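DNA processing protein DprA (Streptococcus pneumoniae, PDB 3UQZ) binds single-stranded DNA cooperatively, protects it from nucleases and helps load the RecA recombinase onto it during natural transformation. Local coordinates at residues Q20-V24 with I40-C46; L136-L142 with K160-I165. One frame throughout, in Å; residues are numbered along the deposited sequence.

Contact 1: Q20-V24 with I40-C46; sequences QILKV and IADISGC
Val24 overlaps the last turn of helix 37-43, where two short helices of the N-terminal SAM-like (sterile alpha motif) domain pack together. Its chi1 is t: CG2 lies 3.6 Å from Ile40 O and 3.8 Å from Ser44 CB, and CG1 lies 4.0 Å from Ile40 CG2. A compact valine fits against the Ile40 carbonyl and Ser44 CB. One helical turn earlier, the CA atoms of Gln20 and Ser44 are 4.6 Å apart. Ile43 (chi1 m) points toward helix 18-28 and sets CG2 3.7 Å from Lys23 O and 3.9 Å from Val24 CA. Ile3 and Leu11 extend the apolar cluster around Val24 and Ile40. Residues 20-24 are regular helix; 40-44 keep helical angles, and Gly45 then takes phi/psi 74/26, a positive phi that glycine tolerates easily, before Cys46 becomes extended. Gln20 (m, t) runs alongside this turn, its CG 3.3 Å from Ser44 O and its NE2 3.5 Å from Cys46 CA, while its OE1 accepts a hydrogen bond from Thr17 N. The aliphatic part of Lys23 sets CD 3.9 Å from Ser44 O. Ser44, with chi1 p, folds its hydroxyl back on its own helix, OG donating to Ala41 O at 2.8 Å.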
loop_
_atom_site.group_PDB
_atom_site.type_symbol
_atom_site.label_atom_id
_atom_site.label_comp_id
_atom_site.label_asym_id
_atom_site.label_seq_id
_atom_site.Cartn_x
_atom_site.Cartn_y
_atom_site.Cartn_z
ATOM N N GLN A 20 16.852 -27.403 -22.351
ATOM C CA GLN A 20 17.744 -28.208 -23.190
ATOM C C GLN A 20 17.591 -27.867 -24.676
ATOM O O GLN A 20 18.609 -27.714 -25.358
ATOM C CB GLN A 20 17.561 -29.711 -22.927
ATOM C CG GLN A 20 18.161 -30.156 -21.597
ATOM C CD GLN A 20 17.721 -31.532 -21.145
ATOM O OE1 GLN A 20 16.697 -32.085 -21.585
ATOM N NE2 GLN A 20 18.476 -32.091 -20.209
ATOM N N ILE A 21 16.333 -27.689 -25.165
ATOM C CA ILE A 21 16.052 -27.312 -26.564
ATOM C C ILE A 21 16.539 -25.879 -26.844
ATOM O O ILE A 21 17.073 -25.612 -27.923
ATOM C CB ILE A 21 14.576 -27.573 -26.970
ATOM C CG1 ILE A 21 14.239 -29.080 -26.830
ATOM C CG2 ILE A 21 14.284 -27.068 -28.401
ATOM C CD1 ILE A 21 12.892 -29.390 -26.481
ATOM N N LEU A 22 16.408 -24.980 -25.847
ATOM C CA LEU A 22 16.899 -23.609 -25.929
ATOM C C LEU A 22 18.408 -23.570 -26.181
ATOM O O LEU A 22 18.831 -22.805 -27.040
ATOM C CB LEU A 22 16.529 -22.805 -24.672
ATOM C CG LEU A 22 15.366 -21.822 -24.835
ATOM C CD1 LEU A 22 14.810 -21.414 -23.488
ATOM C CD2 LEU A 22 15.779 -20.594 -25.665
ATOM N N LYS A 23 19.208 -24.424 -25.484
ATOM C CA LYS A 23 20.665 -24.544 -25.687
ATOM C C LYS A 23 20.960 -24.992 -27.122
ATOM O O LYS A 23 21.826 -24.402 -27.771
ATOM C CB LYS A 23 21.298 -25.554 -24.708
ATOM C CG LYS A 23 21.497 -25.025 -23.303
ATOM C CD LYS A 23 22.225 -26.039 -22.440
ATOM C CE LYS A 23 22.198 -25.637 -20.986
ATOM N NZ LYS A 23 20.925 -26.016 -20.307
ATOM N N VAL A 24 20.211 -26.017 -27.620
ATOM C CA VAL A 24 20.362 -26.573 -28.965
ATOM C C VAL A 24 20.111 -25.487 -30.007
ATOM O O VAL A 24 20.938 -25.302 -30.901
ATOM C CB VAL A 24 19.469 -27.827 -29.181
ATOM C CG1 VAL A 24 19.468 -28.286 -30.639
ATOM C CG2 VAL A 24 19.880 -28.974 -28.259
ATOM N N ILE A 40 22.933 -32.683 -31.426
ATOM C CA ILE A 40 21.757 -32.234 -30.673
ATOM C C ILE A 40 21.800 -32.862 -29.274
ATOM O O ILE A 40 21.679 -32.135 -28.287
ATOM C CB ILE A 40 20.425 -32.513 -31.429
ATOM C CG1 ILE A 40 20.314 -31.653 -32.709
ATOM C CG2 ILE A 40 19.197 -32.315 -30.511
ATOM C CD1 ILE A 40 19.161 -32.021 -33.677
ATOM N N ALA A 41 22.062 -34.188 -29.194
ATOM C CA ALA A 41 22.163 -34.949 -27.941
ATOM C C ALA A 41 23.259 -34.402 -27.032
ATOM O O ALA A 41 23.087 -34.341 -25.811
ATOM C CB ALA A 41 22.432 -36.414 -28.243
ATOM N N ASP A 42 24.378 -33.995 -27.644
ATOM C CA ASP A 42 25.557 -33.465 -26.974
ATOM C C ASP A 42 25.296 -32.048 -26.426
ATOM O O ASP A 42 25.334 -31.860 -25.206
ATOM C CB ASP A 42 26.740 -33.523 -27.967
ATOM C CG ASP A 42 28.127 -33.266 -27.432
ATOM O OD1 ASP A 42 28.396 -33.642 -26.271
ATOM O OD2 ASP A 42 28.975 -32.761 -28.209
ATOM N N ILE A 43 24.975 -31.079 -27.325
ATOM C CA ILE A 43 24.693 -29.659 -27.030
ATOM C C ILE A 43 23.622 -29.476 -25.929
ATOM O O ILE A 43 23.804 -28.647 -25.031
ATOM C CB ILE A 43 24.369 -28.870 -28.333
ATOM C CG1 ILE A 43 25.542 -28.942 -29.331
ATOM C CG2 ILE A 43 24.008 -27.416 -28.036
ATOM C CD1 ILE A 43 25.124 -28.975 -30.797
ATOM N N SER A 44 22.540 -30.283 -25.985
ATOM C CA SER A 44 21.437 -30.262 -25.019
ATOM C C SER A 44 21.886 -30.399 -23.561
ATOM O O SER A 44 21.257 -29.820 -22.675
ATOM C CB SER A 44 20.427 -31.358 -25.339
ATOM O OG SER A 44 20.953 -32.643 -25.056
ATOM N N GLY A 45 22.944 -31.176 -23.333
ATOM C CA GLY A 45 23.481 -31.429 -22.003
ATOM C C GLY A 45 22.630 -32.378 -21.182
ATOM O O GLY A 45 22.663 -32.321 -19.948
ATOM N N CYS A 46 21.860 -33.260 -21.856
ATOM C CA CYS A 46 21.020 -34.241 -21.174
ATOM C C CYS A 46 21.886 -35.335 -20.550
ATOM O O CYS A 46 22.970 -35.632 -21.070
ATOM C CB CYS A 46 19.955 -34.815 -22.105
ATOM S SG CYS A 46 20.615 -35.754 -23.499
#

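Contact 2: L136-L142 with K160-I165; sequences LVIVSGL and KTIAVI
Ile162, with chi1 m and chi2 t, lays its CG1 3.7 Å from CG1 of Val137, and its CB 4.1 Å from CG2 of Val139. Both valines adopt the t rotamer, as does Val164, whose CG2 meets Val139 CG1 at 4.2 Å; beta-branched residues suit extended backbone and fill the face of Val139 and Ile162. The other face carries Ile138, Ser140, Thr161 and Ala163. Ile138 (m, m) leads its end away from the partner strand. Thr161 (chi1 t) turns OG1 to donate to Ile138 O at 2.7 Å, although OG1 is less surely placed. Ser140, also t, bonds through OG to Val111 O. Strands 137-140 and 161-164 run parallel at 14°, Val139 level with Ile162, joined by helix 146-157 as a beta-alpha-beta unit of the Rossmann-like domain. Ile138 N donates to Lys160 O (3.1 Å), Ile162 N to Ile138 O (2.9 Å), Ser140 N to Ile162 O and Val164 N to Ser140 O (both 3.0 Å). A water bridges Leu136 O (2.8 Å) and Lys160 N (2.9 Å). Gly141, lacking a side chain, brings CA 3.3 Å from Val164 O. Leu142, at positive phi (62/12) with chi1 at -132°, sets CD2 3.6 Å from the small Ala163 CB.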
loop_
_atom_site.group_PDB
_atom_site.type_symbol
_atom_site.label_atom_id
_atom_site.label_comp_id
_atom_site.label_asym_id
_atom_site.label_seq_id
_atom_site.Cartn_x
_atom_site.Cartn_y
_atom_site.Cartn_z
ATOM N N LEU A 136 -4.993 -1.706 -23.211
ATOM C CA LEU A 136 -4.140 -2.886 -23.034
ATOM C C LEU A 136 -4.884 -4.188 -23.210
ATOM O O LEU A 136 -6.050 -4.295 -22.840
ATOM C CB LEU A 136 -3.492 -2.876 -21.627
ATOM C CG LEU A 136 -2.658 -1.660 -21.247
ATOM C CD1 LEU A 136 -2.461 -1.568 -19.743
ATOM C CD2 LEU A 136 -1.360 -1.651 -21.983
ATOM N N VAL A 137 -4.185 -5.198 -23.726
ATOM C CA VAL A 137 -4.703 -6.561 -23.876
ATOM C C VAL A 137 -4.547 -7.217 -22.493
ATOM O O VAL A 137 -3.458 -7.166 -21.896
ATOM C CB VAL A 137 -3.950 -7.365 -24.984
ATOM C CG1 VAL A 137 -4.407 -8.821 -25.031
ATOM C CG2 VAL A 137 -4.126 -6.714 -26.338
ATOM N N ILE A 138 -5.641 -7.797 -21.985
ATOM C CA ILE A 138 -5.644 -8.446 -20.674
ATOM C C ILE A 138 -5.146 -9.881 -20.806
ATOM O O ILE A 138 -5.821 -10.730 -21.420
ATOM C CB ILE A 138 -7.035 -8.332 -19.970
ATOM C CG1 ILE A 138 -7.544 -6.858 -19.850
ATOM C CG2 ILE A 138 -7.088 -9.087 -18.630
ATOM C CD1 ILE A 138 -6.602 -5.807 -19.270
ATOM N N VAL A 139 -3.950 -10.146 -20.245
ATOM C CA VAL A 139 -3.365 -11.481 -20.279
ATOM C C VAL A 139 -3.585 -12.162 -18.933
ATOM O O VAL A 139 -3.200 -11.609 -17.902
ATOM C CB VAL A 139 -1.880 -11.484 -20.710
ATOM C CG1 VAL A 139 -1.370 -12.915 -20.867
ATOM C CG2 VAL A 139 -1.676 -10.698 -22.002
ATOM N N SER A 140 -4.234 -13.337 -18.936
ATOM C CA SER A 140 -4.491 -14.115 -17.725
ATOM C C SER A 140 -4.555 -15.615 -18.032
ATOM O O SER A 140 -4.440 -15.993 -19.191
ATOM C CB SER A 140 -5.738 -13.616 -17.002
ATOM O OG SER A 140 -5.658 -13.949 -15.628
ATOM N N GLY A 141 -4.711 -16.451 -17.007
ATOM C CA GLY A 141 -4.660 -17.902 -17.150
ATOM C C GLY A 141 -5.917 -18.731 -17.076
ATOM O O GLY A 141 -5.836 -19.951 -16.901
ATOM N N LEU A 142 -7.083 -18.104 -17.220
ATOM C CA LEU A 142 -8.385 -18.798 -17.243
ATOM C C LEU A 142 -8.774 -19.565 -15.959
ATOM O O LEU A 142 -9.745 -20.321 -15.974
ATOM C CB LEU A 142 -8.462 -19.706 -18.488
ATOM C CG LEU A 142 -9.684 -19.671 -19.386
ATOM C CD1 LEU A 142 -10.452 -18.361 -19.309
ATOM C CD2 LEU A 142 -9.271 -19.936 -20.793
ATOM N N LYS A 160 -9.763 -6.694 -25.619
ATOM C CA LYS A 160 -9.158 -7.958 -26.034
ATOM C C LYS A 160 -8.505 -8.704 -24.892
ATOM O O LYS A 160 -7.968 -8.072 -23.988
ATOM C CB LYS A 160 -8.155 -7.725 -27.184
ATOM C CG LYS A 160 -8.735 -7.030 -28.441
ATOM C CD LYS A 160 -9.954 -7.715 -29.112
ATOM C CE LYS A 160 -9.652 -9.007 -29.840
ATOM N NZ LYS A 160 -10.882 -9.605 -30.426
ATOM N N THR A 161 -8.546 -10.049 -24.935
ATOM C CA THR A 161 -7.929 -10.913 -23.923
ATOM C C THR A 161 -7.099 -12.092 -24.484
ATOM O O THR A 161 -7.463 -12.681 -25.507
ATOM C CB THR A 161 -8.956 -11.348 -22.846
ATOM O OG1 THR A 161 -8.248 -11.829 -21.706
ATOM C CG2 THR A 161 -9.910 -12.427 -23.322
ATOM N N ILE A 162 -5.995 -12.442 -23.787
ATOM C CA ILE A 162 -5.164 -13.611 -24.102
ATOM C C ILE A 162 -5.208 -14.539 -22.892
ATOM O O ILE A 162 -4.964 -14.087 -21.773
ATOM C CB ILE A 162 -3.688 -13.277 -24.497
ATOM C CG1 ILE A 162 -3.610 -12.410 -25.764
ATOM C CG2 ILE A 162 -2.839 -14.562 -24.660
ATOM C CD1 ILE A 162 -2.239 -11.801 -26.032
ATOM N N ALA A 163 -5.512 -15.830 -23.109
ATOM C CA ALA A 163 -5.496 -16.858 -22.063
ATOM C C ALA A 163 -4.299 -17.796 -22.266
ATOM O O ALA A 163 -4.036 -18.234 -23.391
ATOM C CB ALA A 163 -6.781 -17.655 -22.062
ATOM N N VAL A 164 -3.552 -18.071 -21.187
ATOM C CA VAL A 164 -2.408 -19.000 -21.196
ATOM C C VAL A 164 -2.855 -20.184 -20.312
ATOM O O VAL A 164 -3.105 -20.001 -19.123
ATOM C CB VAL A 164 -1.076 -18.326 -20.732
ATOM C CG1 VAL A 164 0.120 -19.257 -20.901
ATOM C CG2 VAL A 164 -0.835 -17.024 -21.490
ATOM N N ILE A 165 -3.081 -21.351 -20.913
ATOM C CA ILE A 165 -3.592 -22.511 -20.174
ATOM C C ILE A 165 -2.521 -23.508 -19.709
ATOM O O ILE A 165 -1.367 -23.447 -20.151
ATOM C CB ILE A 165 -4.771 -23.187 -20.931
ATOM C CG1 ILE A 165 -4.360 -23.648 -22.350
ATOM C CG2 ILE A 165 -6.000 -22.262 -20.946
ATOM C CD1 ILE A 165 -5.370 -24.555 -23.074
HETATM O O HOH W 1 -8.686 -4.931 -23.624
#

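Overall arrangement
From the N terminus the chain first builds the SAM-like helical domain. There contact 1 closes a short loop of 15 residues, bringing the end of helix 37-43 back against helix 18-28. The chain then passes through helices 49-58 and 61-69 into the mixed sheet of the Rossmann-like domain. Contact 2 closes a second loop, of 17 residues, across helix 146-157, setting strand 161-164 between 137-140 and 189-192. The two loops follow in series, neither nesting nor crossing. Their centres are 31 Å apart and their nearest atoms about 15 Å, so each lies within its own domain: contact 1 joins helix to helix, contact 2 strand to strand in the central sheet.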